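Local coordinates for protein probable glucarate dehydratase (Mycobacterium smegmatis str. MC2 155, PDB 3VDG) that probably catalyses the dehydration of glucarate as an enolase-superfamily enzyme, and holds a metal ion at the mouth of its barrel, at residues Met125-Asp133 with Asn292-Gln300. Numbering follows the deposited sequence. Where two conformers were deposited one is given.
Sequences MITSASVVD and NMCVVAFDQ. With NA (sodium ion), chain C; FMT (formic acid), chain B.
Met293 O accepts from two waters, water 1 at 2.6 Å from this oxygen and water 2, and in the conformer given Ser128 OG meets both, tying two loops together at the C-terminal end of the enolase-type barrel, where 292-300 follows strand 289-291. A weak bond to Ser128 OG from Gln300 NE2, the side-chain amide nitrogen, is doubtful because Ser128 CB lies so close to the same nitrogen. Gln300 OE1 accepts from Val296 N (2.7 Å) in a nearly straight bond, which holds the amide in place and probably leaves NE2 directed at Ser128. Val296 packs against the other loop with both methyl groups. Its CG2, lodged between backbone N and carbonyl carbon (chi1 of CG1 -66°), lies 3.5 Å from Ala129 N and also touches Ala129 CB, while CG1 meets Ile126 CG2 at 3.9 Å; Tyr319 packs on the same valine. Ile126 reaches Asn292, one of the metal ligands, its CD1 lying 3.4 Å from Asn292 O, a buried carbonyl without a polar partner. Asn292 divides its amide, OD1 binding the sodium ion at 2.2 Å beside Asp244 and Glu269, ND2 giving weak bonds to a water and to formate. Farther along, the polar links run through waters, while Ala297 CB packs on Ser128 O: water 3 joins Ser130 N to Val296 O, and water 4, accepting from Phe298 N, donates to Asp133 OD2 at 2.7 Å, while OD1 of that carboxylate forms salt bridges with Arg104 and Arg325.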
loop_
_atom_site.group_PDB
_atom_site.type_symbol
_atom_site.label_atom_id
_atom_site.label_comp_id
_atom_site.label_asym_id
_atom_site.label_seq_id
_atom_site.Cartn_x
_atom_site.Cartn_y
_atom_site.Cartn_z
ATOM N N MET A 125 -4.947 27.492 -1.457
ATOM C CA MET A 125 -4.734 27.121 -0.062
ATOM C C MET A 125 -3.704 25.986 0.032
ATOM O O MET A 125 -2.760 26.039 0.821
ATOM C CB MET A 125 -6.081 26.689 0.535
ATOM C CG MET A 125 -6.254 26.914 2.028
ATOM S SD MET A 125 -7.939 27.407 2.473
ATOM C CE MET A 125 -8.891 26.707 1.128
ATOM N N ILE A 126 -3.910 24.952 -0.784
ATOM C CA ILE A 126 -3.040 23.775 -0.830
ATOM C C ILE A 126 -2.441 23.672 -2.228
ATOM O O ILE A 126 -3.138 23.311 -3.180
ATOM C CB ILE A 126 -3.840 22.477 -0.587
ATOM C CG1 ILE A 126 -4.333 22.405 0.863
ATOM C CG2 ILE A 126 -3.010 21.264 -0.996
ATOM C CD1 ILE A 126 -5.530 21.509 1.065
ATOM N N THR A 127 -1.150 23.965 -2.351
ATOM C CA THR A 127 -0.533 24.082 -3.672
ATOM C C THR A 127 0.564 23.047 -4.014
ATOM O O THR A 127 1.199 23.148 -5.057
ATOM C CB THR A 127 0.001 25.520 -3.930
ATOM O OG1 THR A 127 1.125 25.794 -3.079
ATOM C CG2 THR A 127 -1.099 26.564 -3.688
ATOM N N SER A 128 0.784 22.044 -3.172
ATOM C CA SER A 128 1.867 21.106 -3.448
ATOM C C SER A 128 1.418 19.678 -3.788
ATOM O O SER A 128 2.234 18.761 -3.802
ATOM C CB SER A 128 2.890 21.102 -2.299
ATOM O OG SER A 128 2.290 20.807 -1.047
ATOM N N ALA A 129 0.129 19.483 -4.078
ATOM C CA ALA A 129 -0.349 18.123 -4.402
ATOM C C ALA A 129 0.008 17.720 -5.835
ATOM O O ALA A 129 0.140 18.573 -6.711
ATOM C CB ALA A 129 -1.847 17.984 -4.154
ATOM N N SER A 130 0.188 16.424 -6.061
ATOM C CA SER A 130 0.521 15.891 -7.386
ATOM C C SER A 130 -0.600 16.174 -8.379
ATOM O O SER A 130 -1.785 15.952 -8.081
ATOM C CB SER A 130 0.761 14.379 -7.298
ATOM O OG SER A 130 0.564 13.725 -8.549
ATOM N N VAL A 131 -0.243 16.697 -9.549
ATOM C CA VAL A 131 -1.248 16.931 -10.580
ATOM C C VAL A 131 -1.756 15.604 -11.150
ATOM O O VAL A 131 -2.952 15.447 -11.385
ATOM C CB VAL A 131 -0.718 17.803 -11.730
ATOM C CG1 VAL A 131 -1.748 17.856 -12.857
ATOM C CG2 VAL A 131 -0.433 19.211 -11.222
ATOM N N VAL A 132 -0.856 14.651 -11.360
ATOM C CA VAL A 132 -1.249 13.360 -11.905
ATOM C C VAL A 132 -2.242 12.688 -10.948
ATOM O O VAL A 132 -3.289 12.177 -11.355
ATOM C CB VAL A 132 -0.033 12.460 -12.150
ATOM C CG1 VAL A 132 -0.465 11.026 -12.432
ATOM C CG2 VAL A 132 0.779 13.006 -13.325
ATOM N N ASP A 133 -1.931 12.716 -9.663
ATOM C CA ASP A 133 -2.840 12.082 -8.689
ATOM C C ASP A 133 -4.233 12.712 -8.622
ATOM O O ASP A 133 -5.217 11.993 -8.503
ATOM C CB ASP A 133 -2.176 11.932 -7.317
ATOM C CG ASP A 133 -1.159 10.768 -7.285
ATOM O OD1 ASP A 133 -1.369 9.740 -7.980
ATOM O OD2 ASP A 133 -0.145 10.867 -6.562
ATOM N N ASN A 292 -2.971 18.738 6.492
ATOM C CA ASN A 292 -3.290 18.490 5.087
ATOM C C ASN A 292 -2.754 19.629 4.244
ATOM O O ASN A 292 -3.374 20.020 3.255
ATOM C CB ASN A 292 -4.789 18.392 4.853
ATOM C CG ASN A 292 -5.544 19.569 5.444
ATOM O OD1 ASN A 292 -6.237 19.421 6.446
ATOM N ND2 ASN A 292 -5.416 20.741 4.829
ATOM N N MET A 293 -1.627 20.191 4.650
ATOM C CA MET A 293 -1.049 21.278 3.892
ATOM C C MET A 293 0.413 21.030 3.618
ATOM O O MET A 293 0.869 21.261 2.520
ATOM C CB MET A 293 -1.241 22.628 4.601
ATOM C CG MET A 293 -2.679 23.107 4.614
ATOM S SD MET A 293 -2.868 24.650 5.553
ATOM C CE MET A 293 -2.228 25.804 4.340
ATOM N N CYS A 294 1.163 20.544 4.600
ATOM C CA CYS A 294 2.589 20.329 4.332
ATOM C C CYS A 294 2.915 18.882 3.972
ATOM O O CYS A 294 4.047 18.577 3.610
ATOM C CB CYS A 294 3.476 20.859 5.477
ATOM S SG CYS A 294 3.162 20.088 7.069
ATOM N N VAL A 295 1.920 17.996 4.064
ATOM C CA VAL A 295 2.036 16.634 3.524
ATOM C C VAL A 295 0.773 16.311 2.694
ATOM O O VAL A 295 -0.257 15.901 3.250
ATOM C CB VAL A 295 2.192 15.571 4.641
ATOM C CG1 VAL A 295 2.366 14.182 4.025
ATOM C CG2 VAL A 295 3.398 15.877 5.518
ATOM N N VAL A 296 0.864 16.499 1.381
ATOM C CA VAL A 296 -0.276 16.325 0.481
ATOM C C VAL A 296 0.105 15.484 -0.738
ATOM O O VAL A 296 -0.695 15.319 -1.678
ATOM C CB VAL A 296 -0.867 17.692 0.018
ATOM C CG1 VAL A 296 -1.475 18.447 1.198
ATOM C CG2 VAL A 296 0.194 18.534 -0.672
ATOM N N ALA A 297 1.324 14.941 -0.722
ATOM C CA ALA A 297 1.833 14.121 -1.835
ATOM C C ALA A 297 2.864 13.135 -1.295
ATOM O O ALA A 297 3.537 13.423 -0.300
ATOM C CB ALA A 297 2.463 14.996 -2.912
ATOM N N PHE A 298 2.998 11.979 -1.943
ATOM C CA PHE A 298 3.938 10.976 -1.446
ATOM C C PHE A 298 5.364 11.517 -1.313
ATOM O O PHE A 298 6.062 11.184 -0.360
ATOM C CB PHE A 298 3.914 9.695 -2.304
ATOM C CG PHE A 298 2.631 8.903 -2.152
ATOM C CD1 PHE A 298 2.446 8.052 -1.064
ATOM C CD2 PHE A 298 1.604 9.050 -3.067
ATOM C CE1 PHE A 298 1.266 7.347 -0.902
ATOM C CE2 PHE A 298 0.423 8.334 -2.921
ATOM C CZ PHE A 298 0.250 7.486 -1.836
ATOM N N ASP A 299 5.816 12.341 -2.253
ATOM C CA ASP A 299 7.223 12.780 -2.153
ATOM C C ASP A 299 7.522 13.744 -1.000
ATOM O O ASP A 299 8.677 14.090 -0.749
ATOM C CB ASP A 299 7.783 13.286 -3.490
ATOM C CG ASP A 299 7.075 14.514 -4.002
ATOM O OD1 ASP A 299 7.137 14.747 -5.227
ATOM O OD2 ASP A 299 6.463 15.243 -3.193
ATOM N N GLN A 300 6.491 14.158 -0.280
ATOM C CA GLN A 300 6.696 14.979 0.916
ATOM C C GLN A 300 6.835 14.150 2.178
ATOM O O GLN A 300 7.277 14.643 3.215
ATOM C CB GLN A 300 5.552 15.987 1.075
ATOM C CG GLN A 300 5.574 17.057 -0.009
ATOM C CD GLN A 300 4.217 17.705 -0.194
ATOM O OE1 GLN A 300 3.260 17.376 0.505
ATOM N NE2 GLN A 300 4.122 18.603 -1.151
HETATM NA NA NA C . -7.166 20.832 7.849
HETATM C C FMT B . -8.753 23.291 4.109
HETATM O O1 FMT B . -8.084 22.921 5.068
HETATM O O2 FMT B . -8.786 22.562 2.987
HETATM O O HOH W 1 0.107 22.323 0.233
HETATM O O HOH W 2 3.783 21.599 1.048
HETATM O O HOH W 3 -0.632 14.440 -4.119
HETATM O O HOH W 4 0.974 12.233 -4.456
HETATM O O HOH W 5 -5.489 22.428 7.365
HETATM O O HOH W 6 -9.012 21.117 6.518
#